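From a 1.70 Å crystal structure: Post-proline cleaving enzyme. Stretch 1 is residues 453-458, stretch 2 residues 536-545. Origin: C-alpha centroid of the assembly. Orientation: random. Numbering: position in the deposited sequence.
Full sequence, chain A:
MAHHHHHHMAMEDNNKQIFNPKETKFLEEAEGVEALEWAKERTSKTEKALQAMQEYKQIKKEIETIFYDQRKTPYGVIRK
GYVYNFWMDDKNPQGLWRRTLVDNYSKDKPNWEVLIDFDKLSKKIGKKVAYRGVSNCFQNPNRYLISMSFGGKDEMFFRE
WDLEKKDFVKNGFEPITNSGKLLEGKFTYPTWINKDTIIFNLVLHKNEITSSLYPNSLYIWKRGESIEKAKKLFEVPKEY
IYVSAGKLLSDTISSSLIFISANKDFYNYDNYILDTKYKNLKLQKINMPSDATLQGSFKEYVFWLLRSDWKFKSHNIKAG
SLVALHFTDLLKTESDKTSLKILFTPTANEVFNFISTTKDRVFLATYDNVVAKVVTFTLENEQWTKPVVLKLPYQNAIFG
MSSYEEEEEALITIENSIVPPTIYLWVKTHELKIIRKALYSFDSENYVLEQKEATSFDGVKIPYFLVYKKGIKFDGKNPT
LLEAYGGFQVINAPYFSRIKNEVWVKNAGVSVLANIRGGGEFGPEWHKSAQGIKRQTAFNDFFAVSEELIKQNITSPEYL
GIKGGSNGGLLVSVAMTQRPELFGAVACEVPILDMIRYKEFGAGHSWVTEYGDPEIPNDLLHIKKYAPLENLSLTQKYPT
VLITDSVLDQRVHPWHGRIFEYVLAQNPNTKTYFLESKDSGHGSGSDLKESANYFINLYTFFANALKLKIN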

# COMPACT_ATOMS: atom_id res chain seq x y z
N GLU A 453 20.03 12.29 -9.92
CA GLU A 453 19.44 13.36 -9.10
C GLU A 453 19.12 14.61 -9.87
O GLU A 453 19.85 15.03 -10.72
N ALA A 454 18.00 15.22 -9.55
CA ALA A 454 17.66 16.53 -10.09
C ALA A 454 17.92 17.56 -8.99
O ALA A 454 17.98 17.22 -7.83
N THR A 455 18.04 18.83 -9.37
CA THR A 455 18.10 19.95 -8.44
C THR A 455 16.79 20.70 -8.39
O THR A 455 16.30 21.27 -9.38
N SER A 456 16.21 20.73 -7.21
CA SER A 456 14.91 21.37 -7.07
C SER A 456 15.07 22.86 -6.88
O SER A 456 16.21 23.40 -6.80
N PHE A 457 13.93 23.53 -6.84
CA PHE A 457 13.85 24.99 -6.75
C PHE A 457 14.62 25.61 -5.60
O PHE A 457 15.03 26.79 -5.73
N ASP A 458 14.82 24.87 -4.51
CA ASP A 458 15.55 25.33 -3.29
C ASP A 458 16.95 24.73 -3.16
O ASP A 458 17.56 24.76 -2.08
N GLN A 536 3.34 22.36 -2.12
CA GLN A 536 3.99 22.82 -3.36
C GLN A 536 5.44 22.37 -3.53
O GLN A 536 5.92 22.27 -4.69
N THR A 537 6.13 22.07 -2.44
CA THR A 537 7.48 21.57 -2.50
C THR A 537 7.52 20.20 -3.24
O THR A 537 8.37 19.99 -4.11
N ALA A 538 6.57 19.32 -2.97
CA ALA A 538 6.50 18.03 -3.67
C ALA A 538 6.33 18.27 -5.16
O ALA A 538 7.00 17.64 -5.98
N PHE A 539 5.44 19.17 -5.51
CA PHE A 539 5.11 19.42 -6.88
C PHE A 539 6.33 20.01 -7.63
O PHE A 539 6.63 19.60 -8.73
N ASN A 540 7.03 20.94 -6.98
CA ASN A 540 8.24 21.53 -7.53
C ASN A 540 9.30 20.46 -7.78
O ASN A 540 9.97 20.49 -8.81
N ASP A 541 9.42 19.50 -6.86
CA ASP A 541 10.39 18.40 -7.04
C ASP A 541 10.07 17.62 -8.30
O ASP A 541 10.93 17.23 -9.06
N PHE A 542 8.79 17.41 -8.52
CA PHE A 542 8.35 16.65 -9.68
C PHE A 542 8.70 17.45 -10.96
O PHE A 542 9.18 16.89 -11.90
N PHE A 543 8.46 18.75 -10.97
CA PHE A 543 8.84 19.59 -12.14
C PHE A 543 10.36 19.56 -12.39
O PHE A 543 10.83 19.52 -13.55
N ALA A 544 11.15 19.63 -11.31
CA ALA A 544 12.61 19.56 -11.41
C ALA A 544 13.07 18.29 -12.15
O ALA A 544 13.92 18.35 -12.98
N VAL A 545 12.50 17.15 -11.80
CA VAL A 545 12.78 15.93 -12.53
C VAL A 545 12.27 15.99 -13.99
O VAL A 545 13.02 15.62 -14.93

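The end of a strand, residues 453-455, and the loop that follows it lie against one side of the helix 536-545, the strand and helix axes approaching to 7.6 Å at an angle of 113°. The alternation of a strand decides which side chains take part. Glu453 and Thr455 point away, both with chi1 in m, whereas Ala454 between them points toward the helix. Its methyl group meets Val545 CG2 at 3.8 Å from Ala454 CB, and Ala454 CB lies 4.3 Å from Ala544 CB. Val545 points sideways from the helix, but with chi1 in t its CG2 methyl still reaches the alanine.

Small residues suit this part of the contact because the backbones run close: the CA atoms of Ser456 and Ala544 are 5.2 Å apart. Ala544 points toward the strand end, and its CB packs against main-chain atoms, 3.5 Å from Thr455 O and 3.8 Å from Ser456 CA. A methyl group fills this space and asks for no polar partner.

Ser456 supplies the direct hydrogen bond between the stretches. Its CB points toward the helix, and chi1 in t (-163°) carries the hydroxyl to the carboxylate of Asp541, with Ser456 OG donating to Asp541 OD1 at 2.6 Å, a short bond. Asp541 leaves the helix sideways, yet its chi1 in m (-73°) and chi2 near -7° bring the carboxylate nearer the loop. Both residues are buried, so pairing a donor with a charged acceptor matters here; the two carboxylate oxygens also have hydrogen-bonding partners elsewhere in the structure.

Farther along, Phe457 CB points toward the helix, and chi1 in p (77°) with chi2 at -66° sets the ring beside Thr537 and Asn540. Asn540 ND2 lies over one face of the ring, 3.5 Å from Phe457 CD1, while Thr537 OG1 sits at the ring edge, 3.7 Å from Phe457 CZ. Asn540 points toward the loop with chi1 in m (-70°) and chi2 at -15°. Its amide is fixed through the oxygen: Gln536 NE2, one helical turn earlier, donates to Asn540 OD1 at 3.1 Å in a nearly linear bond. That leaves the NH2 group of Asn540 beside the aromatic face. Gln536, with chi1 in t and chi2 in p, thus supports the contact without touching the loop.

A water joins the main chains beside these groups. It donates to Asn540 O at 3.0 Å from its own oxygen and accepts a weak hydrogen bond from Phe457 N at 3.1 Å.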

# COMPACT_ATOMS: atom_id res chain seq x y z
CB GLU A 453 20.35 13.75 -7.95
CG GLU A 453 20.66 12.58 -7.02
CD GLU A 453 21.49 13.00 -5.82
OE1 GLU A 453 22.29 13.96 -5.98
OE2 GLU A 453 21.30 12.38 -4.72
CB ALA A 454 16.21 16.53 -10.51
CB THR A 455 19.33 20.84 -8.74
OG1 THR A 455 20.49 19.98 -8.71
CG2 THR A 455 19.50 21.85 -7.68
CB SER A 456 14.10 20.74 -5.97
OG SER A 456 12.70 21.08 -6.06
CB PHE A 457 12.39 25.45 -6.65
CG PHE A 457 11.78 25.26 -5.28
CD1 PHE A 457 11.58 23.98 -4.77
CD2 PHE A 457 11.39 26.36 -4.49
CE1 PHE A 457 11.01 23.77 -3.53
CE2 PHE A 457 10.82 26.13 -3.22
CZ PHE A 457 10.63 24.86 -2.75
CB ASP A 458 14.71 25.06 -2.02
CG ASP A 458 14.48 23.59 -1.76
OD1 ASP A 458 14.84 22.77 -2.65
OD2 ASP A 458 13.89 23.24 -0.71
CB GLN A 536 3.86 24.34 -3.47
CG GLN A 536 4.35 24.89 -4.78
CD GLN A 536 3.44 24.49 -5.96
OE1 GLN A 536 2.24 24.51 -5.87
NE2 GLN A 536 4.05 24.10 -7.08
CB THR A 537 8.10 21.51 -1.08
OG1 THR A 537 8.33 22.83 -0.61
CG2 THR A 537 9.44 20.71 -1.07
CB ALA A 538 5.34 17.18 -3.14
CB PHE A 539 3.89 20.31 -7.02
CG PHE A 539 2.68 19.90 -6.15
CD1 PHE A 539 2.34 18.57 -5.94
CD2 PHE A 539 1.86 20.86 -5.59
CE1 PHE A 539 1.26 18.19 -5.15
CE2 PHE A 539 0.77 20.48 -4.82
CZ PHE A 539 0.47 19.15 -4.61
CB ASN A 540 8.82 22.58 -6.59
CG ASN A 540 7.96 23.82 -6.52
OD1 ASN A 540 7.09 24.05 -7.36
ND2 ASN A 540 8.24 24.66 -5.54
CB ASP A 541 10.35 17.46 -5.85
CG ASP A 541 10.99 18.07 -4.61
OD1 ASP A 541 11.56 19.16 -4.75
OD2 ASP A 541 10.89 17.47 -3.50
CB PHE A 542 6.85 16.44 -9.56
CG PHE A 542 6.30 15.42 -10.52
CD1 PHE A 542 6.61 14.08 -10.41
CD2 PHE A 542 5.42 15.80 -11.50
CE1 PHE A 542 6.09 13.14 -11.27
CE2 PHE A 542 4.94 14.86 -12.42
CZ PHE A 542 5.25 13.54 -12.28
CB PHE A 543 8.37 21.04 -11.97
CG PHE A 543 6.90 21.20 -11.76
CD1 PHE A 543 5.97 20.45 -12.48
CD2 PHE A 543 6.42 22.09 -10.80
CE1 PHE A 543 4.64 20.61 -12.30
CE2 PHE A 543 5.07 22.26 -10.61
CZ PHE A 543 4.17 21.50 -11.32
CB ALA A 544 13.25 19.64 -10.03
CB VAL A 545 12.23 14.71 -11.74
CG1 VAL A 545 12.44 13.46 -12.54
CG2 VAL A 545 12.93 14.58 -10.40
O HOH W 1 11.67 22.93 -8.80